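Local coordinates for protein Niban 2 (Homo sapiens, PDB 7CTP), which may suppress apoptosis and promote melanoma cell invasion, and is resolved here as its PH domain together with a long, mainly helical part, at residues 68-73 with 180-185; 186-191 with 400-405; 351-356 with 406-411; 394-399 with 435-440. All coordinates share one frame; numbering follows the deposited sequence.

Contact 1. Residues 68-73 with 180-185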
loop_
_atom_site.group_PDB
_atom_site.type_symbol
_atom_site.label_atom_id
_atom_site.label_comp_id
_atom_site.label_asym_id
_atom_site.label_seq_id
_atom_site.Cartn_x
_atom_site.Cartn_y
_atom_site.Cartn_z
ATOM N N ILE A 68 12.560 -12.077 -15.509
ATOM C CA ILE A 68 13.009 -12.271 -14.136
ATOM C C ILE A 68 13.633 -10.977 -13.643
ATOM O O ILE A 68 14.387 -10.321 -14.371
ATOM C CB ILE A 68 13.994 -13.449 -14.067
ATOM C CG1 ILE A 68 13.264 -14.758 -14.377
ATOM C CG2 ILE A 68 14.669 -13.514 -12.704
ATOM C CD1 ILE A 68 14.173 -15.932 -14.638
ATOM N N VAL A 69 13.294 -10.577 -12.411
ATOM C CA VAL A 69 13.819 -9.324 -11.873
ATOM C C VAL A 69 15.255 -9.498 -11.394
ATOM O O VAL A 69 16.116 -8.643 -11.646
ATOM C CB VAL A 69 12.907 -8.802 -10.745
ATOM C CG1 VAL A 69 13.515 -7.553 -10.109
ATOM C CG2 VAL A 69 11.526 -8.495 -11.280
ATOM N N PHE A 70 15.538 -10.603 -10.705
ATOM C CA PHE A 70 16.866 -10.833 -10.156
ATOM C C PHE A 70 16.949 -12.274 -9.672
ATOM O O PHE A 70 15.933 -12.904 -9.364
ATOM C CB PHE A 70 17.170 -9.844 -9.025
ATOM C CG PHE A 70 18.580 -9.911 -8.519
ATOM C CD1 PHE A 70 19.635 -9.532 -9.329
ATOM C CD2 PHE A 70 18.850 -10.328 -7.231
ATOM C CE1 PHE A 70 20.935 -9.589 -8.871
ATOM C CE2 PHE A 70 20.150 -10.386 -6.765
ATOM C CZ PHE A 70 21.193 -10.015 -7.588
ATOM N N SER A 71 18.175 -12.794 -9.613
ATOM C CA SER A 71 18.390 -14.133 -9.089
ATOM C C SER A 71 19.818 -14.228 -8.579
ATOM O O SER A 71 20.688 -13.450 -8.973
ATOM C CB SER A 71 18.122 -15.210 -10.150
ATOM O OG SER A 71 19.062 -15.118 -11.204
ATOM N N GLY A 72 20.048 -15.195 -7.700
ATOM C CA GLY A 72 21.373 -15.411 -7.151
ATOM C C GLY A 72 21.287 -16.426 -6.038
ATOM O O GLY A 72 20.197 -16.793 -5.584
ATOM N N ASN A 73 22.457 -16.886 -5.605
ATOM C CA ASN A 73 22.516 -17.861 -4.528
ATOM C C ASN A 73 22.524 -17.162 -3.177
ATOM O O ASN A 73 23.136 -16.102 -3.012
ATOM C CB ASN A 73 23.753 -18.748 -4.663
ATOM C CG ASN A 73 23.698 -19.646 -5.882
ATOM O OD1 ASN A 73 22.632 -20.135 -6.265
ATOM N ND2 ASN A 73 24.853 -19.867 -6.503
ATOM N N ASP A 180 23.653 -5.756 0.085
ATOM C CA ASP A 180 23.078 -4.488 -0.356
ATOM C C ASP A 180 22.165 -4.682 -1.554
ATOM O O ASP A 180 21.122 -4.028 -1.662
ATOM C CB ASP A 180 24.187 -3.493 -0.711
ATOM C CG ASP A 180 24.929 -2.976 0.505
ATOM O OD1 ASP A 180 24.447 -3.173 1.639
ATOM O OD2 ASP A 180 26.007 -2.373 0.319
ATOM N N LYS A 181 22.555 -5.560 -2.478
ATOM C CA LYS A 181 21.743 -5.802 -3.665
ATOM C C LYS A 181 20.436 -6.483 -3.291
ATOM O O LYS A 181 19.356 -6.072 -3.728
ATOM C CB LYS A 181 22.521 -6.657 -4.667
ATOM C CG LYS A 181 21.781 -6.926 -5.973
ATOM C CD LYS A 181 21.263 -5.646 -6.601
ATOM C CE LYS A 181 21.121 -5.796 -8.112
ATOM N NZ LYS A 181 21.406 -4.506 -8.808
ATOM N N TRP A 182 20.525 -7.533 -2.478
ATOM C CA TRP A 182 19.323 -8.261 -2.094
ATOM C C TRP A 182 18.422 -7.414 -1.206
ATOM O O TRP A 182 17.203 -7.594 -1.226
ATOM C CB TRP A 182 19.703 -9.566 -1.400
ATOM C CG TRP A 182 19.906 -10.696 -2.360
ATOM C CD1 TRP A 182 21.088 -11.311 -2.668
ATOM C CD2 TRP A 182 18.898 -11.349 -3.142
ATOM N NE1 TRP A 182 20.876 -12.308 -3.596
ATOM C CE2 TRP A 182 19.541 -12.349 -3.905
ATOM C CE3 TRP A 182 17.516 -11.182 -3.277
ATOM C CZ2 TRP A 182 18.848 -13.178 -4.782
ATOM C CZ3 TRP A 182 16.831 -12.004 -4.150
ATOM C CH2 TRP A 182 17.495 -12.991 -4.893
ATOM N N GLN A 183 18.993 -6.493 -0.422
ATOM C CA GLN A 183 18.150 -5.604 0.372
ATOM C C GLN A 183 17.325 -4.695 -0.521
ATOM O O GLN A 183 16.136 -4.478 -0.265
ATOM C CB GLN A 183 18.981 -4.767 1.339
ATOM C CG GLN A 183 18.126 -3.823 2.149
ATOM C CD GLN A 183 18.894 -3.112 3.227
ATOM O OE1 GLN A 183 20.125 -3.123 3.239
ATOM N NE2 GLN A 183 18.176 -2.486 4.142
ATOM N N ALA A 184 17.930 -4.166 -1.586
ATOM C CA ALA A 184 17.182 -3.314 -2.509
ATOM C C ALA A 184 16.105 -4.105 -3.236
ATOM O O ALA A 184 14.967 -3.636 -3.387
ATOM C CB ALA A 184 18.128 -2.660 -3.514
ATOM N N VAL A 185 16.455 -5.301 -3.712
ATOM C CA VAL A 185 15.508 -6.133 -4.454
ATOM C C VAL A 185 14.349 -6.551 -3.557
ATOM O O VAL A 185 13.184 -6.523 -3.968
ATOM C CB VAL A 185 16.226 -7.363 -5.043
ATOM C CG1 VAL A 185 15.210 -8.401 -5.543
ATOM C CG2 VAL A 185 17.177 -6.938 -6.165
#
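Lys181 and Val185, which both touch Phe70, belong to one helical turn closed by the backbone bond from Val185 N to Lys181 O, 3.0 Å. No hydrogen bond crosses from helix to strand, and the join rests on aromatic and aliphatic packing. Its centre is a T-shaped pair in which the edge of Phe70 meets the six-membered ring of Trp182, the planes inclined at 69° and the ring centroids 4.9 Å apart. Phe70 CE2 comes over one face of the indole, 3.5 Å from Trp182 CE2 and off the ring centre. The CB of Phe70 points toward the helix, and chi1 (-173°) sets its CG anti to the backbone N. Lys181 contributes only carbon here, its CG lying 3.5 Å from Phe70 CZ, and Val185 CG2 sits 3.9 Å from Phe70 CD2. The rim of the indole reaches the strand backbone, with Trp182 CZ2 3.7 Å from Gly72 N. An alanine at Trp182 would probably leave the Phe70 edge without the aromatic face it meets and open a gap beside Gly72. A tryptophan in the C-terminal helix is a hallmark of PH domains, and Trp182 fits that role. Strand 70-77 begins with a classic beta bulge, Val69 and Phe70 both facing Val91 of strand 84-91, while the axes of strand 70-73 and helix 180-185 cross at -140° and Trp182 also touches Ser89 of strand 84-91.

Contact 2. Residues 186-191 with 400-405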
loop_
_atom_site.group_PDB
_atom_site.type_symbol
_atom_site.label_atom_id
_atom_site.label_comp_id
_atom_site.label_asym_id
_atom_site.label_seq_id
_atom_site.Cartn_x
_atom_site.Cartn_y
_atom_site.Cartn_z
ATOM N N LEU A 186 14.656 -6.971 -2.324
ATOM C CA LEU A 186 13.582 -7.402 -1.431
ATOM C C LEU A 186 12.733 -6.222 -0.979
ATOM O O LEU A 186 11.520 -6.379 -0.776
ATOM C CB LEU A 186 14.149 -8.163 -0.233
ATOM C CG LEU A 186 14.793 -9.504 -0.618
ATOM C CD1 LEU A 186 15.443 -10.153 0.594
ATOM C CD2 LEU A 186 13.764 -10.422 -1.259
ATOM N N GLN A 187 13.341 -5.036 -0.816
ATOM C CA GLN A 187 12.551 -3.831 -0.569
ATOM C C GLN A 187 11.576 -3.583 -1.709
ATOM O O GLN A 187 10.424 -3.197 -1.472
ATOM C CB GLN A 187 13.448 -2.600 -0.404
ATOM C CG GLN A 187 14.080 -2.406 0.957
ATOM C CD GLN A 187 15.068 -1.246 0.976
ATOM O OE1 GLN A 187 15.366 -0.641 -0.057
ATOM N NE2 GLN A 187 15.582 -0.937 2.153
ATOM N N ASP A 188 12.029 -3.775 -2.953
ATOM C CA ASP A 188 11.140 -3.644 -4.111
ATOM C C ASP A 188 10.021 -4.679 -4.073
ATOM O O ASP A 188 8.871 -4.370 -4.407
ATOM C CB ASP A 188 11.918 -3.799 -5.424
ATOM C CG ASP A 188 12.855 -2.636 -5.721
ATOM O OD1 ASP A 188 12.905 -1.667 -4.927
ATOM O OD2 ASP A 188 13.549 -2.702 -6.773
ATOM N N CYS A 189 10.352 -5.922 -3.700
ATOM C CA CYS A 189 9.347 -6.977 -3.562
ATOM C C CYS A 189 8.266 -6.577 -2.568
ATOM O O CYS A 189 7.066 -6.725 -2.836
ATOM C CB CYS A 189 10.005 -8.278 -3.096
ATOM S SG CYS A 189 11.002 -9.137 -4.353
ATOM N N ILE A 190 8.680 -6.107 -1.386
ATOM C CA ILE A 190 7.722 -5.734 -0.344
ATOM C C ILE A 190 6.837 -4.593 -0.822
ATOM O O ILE A 190 5.610 -4.616 -0.651
ATOM C CB ILE A 190 8.462 -5.359 0.952
ATOM C CG1 ILE A 190 9.146 -6.589 1.553
ATOM C CG2 ILE A 190 7.496 -4.699 1.925
ATOM C CD1 ILE A 190 10.175 -6.236 2.632
ATOM N N ARG A 191 7.450 -3.564 -1.415
ATOM C CA ARG A 191 6.676 -2.418 -1.885
ATOM C C ARG A 191 5.667 -2.843 -2.937
ATOM O O ARG A 191 4.510 -2.392 -2.922
ATOM C CB ARG A 191 7.624 -1.354 -2.444
ATOM C CG ARG A 191 6.969 -0.054 -2.891
ATOM C CD ARG A 191 7.999 0.840 -3.615
ATOM N NE ARG A 191 9.155 1.146 -2.768
ATOM C CZ ARG A 191 10.369 0.640 -2.945
ATOM N NH1 ARG A 191 11.347 0.971 -2.109
ATOM N NH2 ARG A 191 10.606 -0.209 -3.940
ATOM N N LYS A 400 18.717 1.528 -10.320
ATOM C CA LYS A 400 18.626 2.910 -10.776
ATOM C C LYS A 400 17.509 3.674 -10.081
ATOM O O LYS A 400 17.612 4.894 -9.917
ATOM C CB LYS A 400 18.464 2.941 -12.294
ATOM C CG LYS A 400 19.749 2.513 -13.023
ATOM C CD LYS A 400 19.611 2.541 -14.541
ATOM C CE LYS A 400 20.924 2.110 -15.219
ATOM N NZ LYS A 400 20.787 2.022 -16.712
ATOM N N MET A 401 16.449 2.987 -9.642
ATOM C CA MET A 401 15.379 3.668 -8.925
ATOM C C MET A 401 15.701 3.921 -7.457
ATOM O O MET A 401 14.990 4.697 -6.815
ATOM C CB MET A 401 14.083 2.862 -9.021
ATOM C CG MET A 401 13.450 2.879 -10.423
ATOM S SD MET A 401 12.865 4.509 -10.896
ATOM C CE MET A 401 11.688 4.865 -9.593
ATOM N N GLN A 402 16.748 3.296 -6.916
ATOM C CA GLN A 402 16.952 3.328 -5.469
ATOM C C GLN A 402 17.234 4.733 -4.962
ATOM O O GLN A 402 16.797 5.098 -3.864
ATOM C CB GLN A 402 18.077 2.380 -5.066
ATOM C CG GLN A 402 17.756 0.917 -5.301
ATOM C CD GLN A 402 16.369 0.525 -4.801
ATOM O OE1 GLN A 402 15.875 1.051 -3.800
ATOM N NE2 GLN A 402 15.732 -0.406 -5.505
ATOM N N SER A 403 17.964 5.539 -5.738
ATOM C CA SER A 403 18.263 6.901 -5.294
ATOM C C SER A 403 17.001 7.751 -5.207
ATOM O O SER A 403 16.951 8.705 -4.421
ATOM C CB SER A 403 19.293 7.550 -6.221
ATOM O OG SER A 403 18.738 7.824 -7.499
ATOM N N CYS A 404 15.970 7.422 -5.997
ATOM C CA CYS A 404 14.689 8.114 -5.873
ATOM C C CYS A 404 13.964 7.689 -4.603
ATOM O O CYS A 404 13.502 8.532 -3.824
ATOM C CB CYS A 404 13.805 7.839 -7.095
ATOM S SG CYS A 404 14.633 7.975 -8.697
ATOM N N TYR A 405 13.839 6.376 -4.397
ATOM C CA TYR A 405 13.122 5.856 -3.239
ATOM C C TYR A 405 13.779 6.322 -1.942
ATOM O O TYR A 405 13.089 6.646 -0.964
ATOM C CB TYR A 405 13.074 4.327 -3.312
ATOM C CG TYR A 405 12.294 3.742 -4.491
ATOM C CD1 TYR A 405 11.161 4.370 -4.990
ATOM C CD2 TYR A 405 12.693 2.545 -5.090
ATOM C CE1 TYR A 405 10.435 3.826 -6.072
ATOM C CE2 TYR A 405 11.976 1.990 -6.163
ATOM C CZ TYR A 405 10.851 2.644 -6.642
ATOM O OH TYR A 405 10.137 2.115 -7.693
HETATM O O HOH W 1 14.070 -0.213 -2.595
#
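Arg191 and Tyr405 form a cation-pi stack that joins the C-terminal helix of the PH domain, 176-194, to the short helix 402-405 of the helical part. The guanidinium lies almost flat on the ring, the planes 24° apart, with Arg191 CZ 3.9 Å from the ring centroid of Tyr405. The overlap is offset: Arg191 NH2 approaches Tyr405 CE2 most closely, at 3.4 Å, and the other face of the ring receives Met401 O near its rim. A bend at chi3 (-58°) turns NE of Arg191, which is held in turn by Gln433 OE1 of helix 422-455.

The carboxylate of Asp188 is turned 82° from the Tyr405 ring. Its OD1 is gripped from opposite faces of the carboxylate. From one, Gln402 reaches it tip to tip, NE2 donating on the syn side at 3.1 Å in a nearly straight bond; the same NE2 also bonds Pro398 O. From the other comes the salt bridge of Arg191 NH2, 2.9 Å from Asp188 OD1 and well above the carboxylate plane. The nearby charge of Asp188 would probably offset that of the buried arginine, and the bridge, with the Gln433 bond to NE, is likely to limit rotation of the guanidinium. At the guanidinium edge, in its plane, water 1 accepts a hydrogen bond from Arg191 NH1 at 3.0 Å.

Contact 3. Residues 351-356 with 406-411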
loop_
_atom_site.group_PDB
_atom_site.type_symbol
_atom_site.label_atom_id
_atom_site.label_comp_id
_atom_site.label_asym_id
_atom_site.label_seq_id
_atom_site.Cartn_x
_atom_site.Cartn_y
_atom_site.Cartn_z
ATOM N N VAL A 351 8.892 17.993 1.569
ATOM C CA VAL A 351 10.318 18.105 1.289
ATOM C C VAL A 351 10.846 16.786 0.730
ATOM O O VAL A 351 11.361 16.781 -0.399
ATOM C CB VAL A 351 11.085 18.573 2.537
ATOM C CG1 VAL A 351 12.590 18.551 2.273
ATOM C CG2 VAL A 351 10.636 19.972 2.918
ATOM N N PRO A 352 10.729 15.650 1.434
ATOM C CA PRO A 352 11.265 14.414 0.848
ATOM C C PRO A 352 10.519 13.981 -0.404
ATOM O O PRO A 352 11.148 13.497 -1.352
ATOM C CB PRO A 352 11.118 13.392 1.983
ATOM C CG PRO A 352 9.997 13.920 2.807
ATOM C CD PRO A 352 10.149 15.398 2.769
ATOM N N THR A 353 9.194 14.151 -0.428
ATOM C CA THR A 353 8.409 13.754 -1.595
ATOM C C THR A 353 8.864 14.498 -2.840
ATOM O O THR A 353 9.019 13.902 -3.913
ATOM C CB THR A 353 6.920 14.015 -1.357
ATOM O OG1 THR A 353 6.479 13.315 -0.185
ATOM C CG2 THR A 353 6.107 13.542 -2.566
ATOM N N SER A 354 9.047 15.813 -2.720
ATOM C CA SER A 354 9.445 16.617 -3.870
ATOM C C SER A 354 10.875 16.306 -4.291
ATOM O O SER A 354 11.182 16.288 -5.488
ATOM C CB SER A 354 9.271 18.098 -3.554
ATOM O OG SER A 354 7.895 18.381 -3.329
ATOM N N GLN A 355 11.764 16.052 -3.323
ATOM C CA GLN A 355 13.102 15.582 -3.669
ATOM C C GLN A 355 13.032 14.285 -4.459
ATOM O O GLN A 355 13.781 14.096 -5.426
ATOM C CB GLN A 355 13.941 15.399 -2.406
ATOM C CG GLN A 355 14.345 16.702 -1.750
ATOM C CD GLN A 355 15.067 16.493 -0.441
ATOM O OE1 GLN A 355 15.088 15.390 0.099
ATOM N NE2 GLN A 355 15.663 17.557 0.080
ATOM N N GLY A 356 12.133 13.381 -4.070
ATOM C CA GLY A 356 12.033 12.108 -4.764
ATOM C C GLY A 356 11.550 12.254 -6.195
ATOM O O GLY A 356 12.078 11.616 -7.110
ATOM N N GLU A 406 15.116 6.400 -1.940
ATOM C CA GLU A 406 15.870 6.793 -0.748
ATOM C C GLU A 406 15.487 8.181 -0.247
ATOM O O GLU A 406 15.650 8.473 0.945
ATOM C CB GLU A 406 17.374 6.743 -1.041
ATOM C CG GLU A 406 18.281 6.921 0.194
ATOM C CD GLU A 406 18.641 8.378 0.483
ATOM O OE1 GLU A 406 18.408 9.255 -0.381
ATOM O OE2 GLU A 406 19.167 8.642 1.588
ATOM N N LYS A 407 14.983 9.052 -1.130
ATOM C CA LYS A 407 14.618 10.403 -0.701
ATOM C C LYS A 407 13.526 10.385 0.360
ATOM O O LYS A 407 13.419 11.326 1.155
ATOM C CB LYS A 407 14.177 11.249 -1.898
ATOM C CG LYS A 407 15.245 11.446 -2.965
ATOM C CD LYS A 407 16.479 12.156 -2.407
ATOM C CE LYS A 407 17.400 12.595 -3.547
ATOM N NZ LYS A 407 18.786 12.889 -3.062
ATOM N N MET A 408 12.718 9.322 0.410
ATOM C CA MET A 408 11.628 9.272 1.382
ATOM C C MET A 408 12.064 8.802 2.759
ATOM O O MET A 408 11.296 8.959 3.710
ATOM C CB MET A 408 10.499 8.353 0.900
ATOM C CG MET A 408 9.782 8.827 -0.345
ATOM S SD MET A 408 9.212 10.531 -0.262
ATOM C CE MET A 408 8.194 10.516 1.212
ATOM N N GLU A 409 13.263 8.236 2.903
ATOM C CA GLU A 409 13.589 7.640 4.193
ATOM C C GLU A 409 13.852 8.681 5.270
ATOM O O GLU A 409 13.857 8.329 6.452
ATOM C CB GLU A 409 14.761 6.669 4.056
ATOM C CG GLU A 409 14.299 5.361 3.415
ATOM C CD GLU A 409 15.339 4.713 2.542
ATOM O OE1 GLU A 409 14.952 4.132 1.508
ATOM O OE2 GLU A 409 16.534 4.751 2.899
ATOM N N SER A 410 14.020 9.951 4.904
ATOM C CA SER A 410 14.099 11.007 5.909
ATOM C C SER A 410 12.729 11.494 6.376
ATOM O O SER A 410 12.660 12.374 7.245
ATOM C CB SER A 410 14.922 12.185 5.374
ATOM O OG SER A 410 14.300 12.794 4.255
ATOM N N LEU A 411 11.640 10.947 5.837
ATOM C CA LEU A 411 10.310 11.396 6.235
ATOM C C LEU A 411 10.061 11.080 7.699
ATOM O O LEU A 411 10.289 9.953 8.146
ATOM C CB LEU A 411 9.234 10.728 5.380
ATOM C CG LEU A 411 7.804 11.038 5.838
ATOM C CD1 LEU A 411 7.530 12.532 5.736
ATOM C CD2 LEU A 411 6.776 10.237 5.059
HETATM O O HOH W 2 15.244 12.897 1.760
#
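Pro352 packs against Lys407, Met408, Ser410 and Leu411 where helix 342-378 has a kink, the N of Pro352 lacking a bond to the turn before. In the first shell, Pro352 CB lies 3.2 Å from Lys407 O, and its CG is 4.1 Å from Leu411 CD1. Met408 crosses the proline at about a right angle and brings its sulfur to the helix backbone, Met408 SD being 3.6 Å from Thr353 N. A bend at chi2 (-51°) swings SD that way. Beside it, Lys407 rests its aliphatic chain on the helix, with CB 3.7 Å from Gly356 CA; the amino end leads away.

The second shell sets these groups. Residues 406-409 have helical torsions without regular bonds, although Leu411 N bonds Met408 O. Met408 also touches Ala432, Gln433 and Met436 of helix 422-455, which makes it a wedge between two long helices. Thr353 OG1, near the methyl of Met408, is itself bonded to Leu349 O, and Phe490 and Phe491 of helix 464-511 touch the Thr353 side chain. Water 2 joins the polar groups, donating to Gln355 OE1 at 3.0 Å and accepting from Ser410 OG at 2.7 Å.

Contact 4. Residues 394-399 with 435-440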
loop_
_atom_site.group_PDB
_atom_site.type_symbol
_atom_site.label_atom_id
_atom_site.label_comp_id
_atom_site.label_asym_id
_atom_site.label_seq_id
_atom_site.Cartn_x
_atom_site.Cartn_y
_atom_site.Cartn_z
ATOM N N LEU A 394 13.034 1.056 -17.041
ATOM C CA LEU A 394 13.736 1.877 -16.052
ATOM C C LEU A 394 12.980 1.951 -14.729
ATOM O O LEU A 394 13.589 1.895 -13.653
ATOM C CB LEU A 394 13.964 3.278 -16.615
ATOM C CG LEU A 394 14.603 4.324 -15.704
ATOM C CD1 LEU A 394 15.938 3.822 -15.174
ATOM C CD2 LEU A 394 14.773 5.629 -16.461
ATOM N N ALA A 395 11.652 2.067 -14.783
ATOM C CA ALA A 395 10.904 2.252 -13.543
ATOM C C ALA A 395 11.025 1.060 -12.607
ATOM O O ALA A 395 10.715 1.193 -11.417
ATOM C CB ALA A 395 9.431 2.526 -13.835
ATOM N N TYR A 396 11.475 -0.089 -13.106
ATOM C CA TYR A 396 11.623 -1.293 -12.298
ATOM C C TYR A 396 13.077 -1.702 -12.108
ATOM O O TYR A 396 13.341 -2.812 -11.632
ATOM C CB TYR A 396 10.830 -2.439 -12.928
ATOM C CG TYR A 396 9.373 -2.087 -13.096
ATOM C CD1 TYR A 396 8.475 -2.269 -12.050
ATOM C CD2 TYR A 396 8.901 -1.515 -14.277
ATOM C CE1 TYR A 396 7.152 -1.923 -12.179
ATOM C CE2 TYR A 396 7.571 -1.162 -14.409
ATOM C CZ TYR A 396 6.704 -1.374 -13.359
ATOM O OH TYR A 396 5.378 -1.026 -13.475
ATOM N N HIS A 397 14.023 -0.840 -12.474
ATOM C CA HIS A 397 15.430 -1.191 -12.371
ATOM C C HIS A 397 15.806 -1.283 -10.900
ATOM O O HIS A 397 15.625 -0.303 -10.165
ATOM C CB HIS A 397 16.299 -0.154 -13.080
ATOM C CG HIS A 397 17.685 -0.633 -13.373
ATOM N ND1 HIS A 397 18.661 -0.722 -12.406
ATOM C CD2 HIS A 397 18.258 -1.051 -14.526
ATOM C CE1 HIS A 397 19.778 -1.176 -12.948
ATOM N NE2 HIS A 397 19.561 -1.381 -14.236
ATOM N N PRO A 398 16.311 -2.424 -10.426
ATOM C CA PRO A 398 16.542 -2.586 -8.979
ATOM C C PRO A 398 17.630 -1.688 -8.416
ATOM O O PRO A 398 17.678 -1.506 -7.198
ATOM C CB PRO A 398 16.929 -4.064 -8.840
ATOM C CG PRO A 398 16.597 -4.710 -10.150
ATOM C CD PRO A 398 16.639 -3.637 -11.190
ATOM N N LEU A 399 18.522 -1.149 -9.240
ATOM C CA LEU A 399 19.512 -0.186 -8.768
ATOM C C LEU A 399 19.113 1.252 -9.073
ATOM O O LEU A 399 19.154 2.112 -8.186
ATOM C CB LEU A 399 20.880 -0.489 -9.399
ATOM C CG LEU A 399 22.045 0.437 -9.043
ATOM C CD1 LEU A 399 22.231 0.536 -7.537
ATOM C CD2 LEU A 399 23.339 -0.023 -9.716
ATOM N N HIS A 435 4.002 6.100 -6.233
ATOM C CA HIS A 435 3.767 7.183 -7.184
ATOM C C HIS A 435 5.021 7.475 -8.000
ATOM O O HIS A 435 4.935 7.749 -9.203
ATOM C CB HIS A 435 3.314 8.461 -6.475
ATOM C CG HIS A 435 1.920 8.412 -5.927
ATOM N ND1 HIS A 435 0.818 8.124 -6.705
ATOM C CD2 HIS A 435 1.447 8.656 -4.681
ATOM C CE1 HIS A 435 -0.271 8.169 -5.954
ATOM N NE2 HIS A 435 0.083 8.490 -4.722
ATOM N N MET A 436 6.198 7.439 -7.363
ATOM C CA MET A 436 7.429 7.691 -8.110
ATOM C C MET A 436 7.640 6.640 -9.187
ATOM O O MET A 436 8.056 6.964 -10.307
ATOM C CB MET A 436 8.633 7.736 -7.165
ATOM C CG MET A 436 8.666 8.951 -6.285
ATOM S SD MET A 436 10.026 8.832 -5.104
ATOM C CE MET A 436 9.360 9.831 -3.786
ATOM N N ARG A 437 7.363 5.375 -8.868
ATOM C CA ARG A 437 7.500 4.311 -9.856
ATOM C C ARG A 437 6.538 4.525 -11.015
ATOM O O ARG A 437 6.911 4.381 -12.187
ATOM C CB ARG A 437 7.263 2.953 -9.204
ATOM C CG ARG A 437 7.666 1.763 -10.073
ATOM C CD ARG A 437 7.482 0.444 -9.331
ATOM N NE ARG A 437 6.062 0.118 -9.142
ATOM C CZ ARG A 437 5.618 -1.073 -8.757
ATOM N NH1 ARG A 437 6.483 -2.053 -8.526
ATOM N NH2 ARG A 437 4.312 -1.286 -8.609
ATOM N N GLU A 438 5.293 4.885 -10.699
ATOM C CA GLU A 438 4.297 5.145 -11.735
ATOM C C GLU A 438 4.743 6.279 -12.645
ATOM O O GLU A 438 4.675 6.169 -13.874
ATOM C CB GLU A 438 2.950 5.470 -11.085
ATOM C CG GLU A 438 2.322 4.277 -10.382
ATOM C CD GLU A 438 1.169 4.659 -9.468
ATOM O OE1 GLU A 438 0.392 3.752 -9.103
ATOM O OE2 GLU A 438 1.046 5.849 -9.105
ATOM N N GLN A 439 5.214 7.380 -12.060
ATOM C CA GLN A 439 5.560 8.538 -12.884
ATOM C C GLN A 439 6.798 8.268 -13.730
ATOM O O GLN A 439 6.905 8.768 -14.859
ATOM C CB GLN A 439 5.745 9.773 -12.014
ATOM C CG GLN A 439 4.440 10.278 -11.411
ATOM C CD GLN A 439 3.297 10.290 -12.417
ATOM O OE1 GLN A 439 3.364 10.973 -13.439
ATOM N NE2 GLN A 439 2.241 9.538 -12.128
ATOM N N MET A 440 7.737 7.466 -13.219
ATOM C CA MET A 440 8.873 7.068 -14.046
ATOM C C MET A 440 8.422 6.182 -15.202
ATOM O O MET A 440 8.856 6.374 -16.345
ATOM C CB MET A 440 9.927 6.357 -13.204
ATOM C CG MET A 440 11.111 5.835 -14.008
ATOM S SD MET A 440 12.120 7.180 -14.673
ATOM C CE MET A 440 13.359 7.277 -13.391
#
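Ala395 and Met440 bring the linker between helices 384-391 and 402-405 onto helix 422-455, their CA atoms 5.3 Å apart. The apolar part runs along this approach. Met440 leaves the helix with CG anti to the backbone N (chi1 177°), which sets CG 3.7 Å from Ala395 CB. Farther out, its sulfur lies 3.6 Å from Leu394 CD2. Val360 and Val363 of helix 342-378 touch Met440 as well, so the Met440 side chain lies between the linker and helix 342-378.

The second kind of contact is a charged group against an aromatic edge. Tyr396 CE1 sits over one face of the Arg437 guanidinium, 3.4 Å above its plane and offset toward the rim. The planes are 53° apart and the guanidinium meets the edge of the ring, so this is no flat stack. The NH1 of Arg437 bonds His192 ND1, on helix 176-194 next to Arg191.

Polar backbone atoms take part without a hydrogen bond across the contact: Ala395 O lies 3.4 Å from Arg437 CG. Within the linker, His397 N bonds Leu394 O, and His397 ND1 accepts from Leu399 N at 3.2 Å and also from Lys400 N.

An alanine at Arg437 would probably leave His192 ND1 without this donor and the Tyr396 edge without its flat partner. Carbon and sulfur thus fit the linker to the helix, while the Arg437 bond to His192 ties helix 176-194 to the same site; the two bonds received by His397 ND1 are consistent with that nitrogen being unprotonated.

Overall arrangement
From the N terminus, contact 1 comes first and closes the PH domain, bringing its first strand to helix 176-194 across 106 intervening residues. It is complete before the others open. Contact 2 starts on the same helix and spans 208 residues to the short helix 402-405, tying the PH domain to the helical part. Contacts 3 and 4 join the 406-411 loop to helix 342-378 and the 394-399 linker to helix 422-455. Contacts 2, 3 and 4 cross one another pairwise, and none nests. Their centres cluster, 8 Å between contacts 2 and 4, and Pro398 packs on Val185, linking contact 4 to contact 1; Met436 CE also packs on Gly356, which joins contacts 3 and 4.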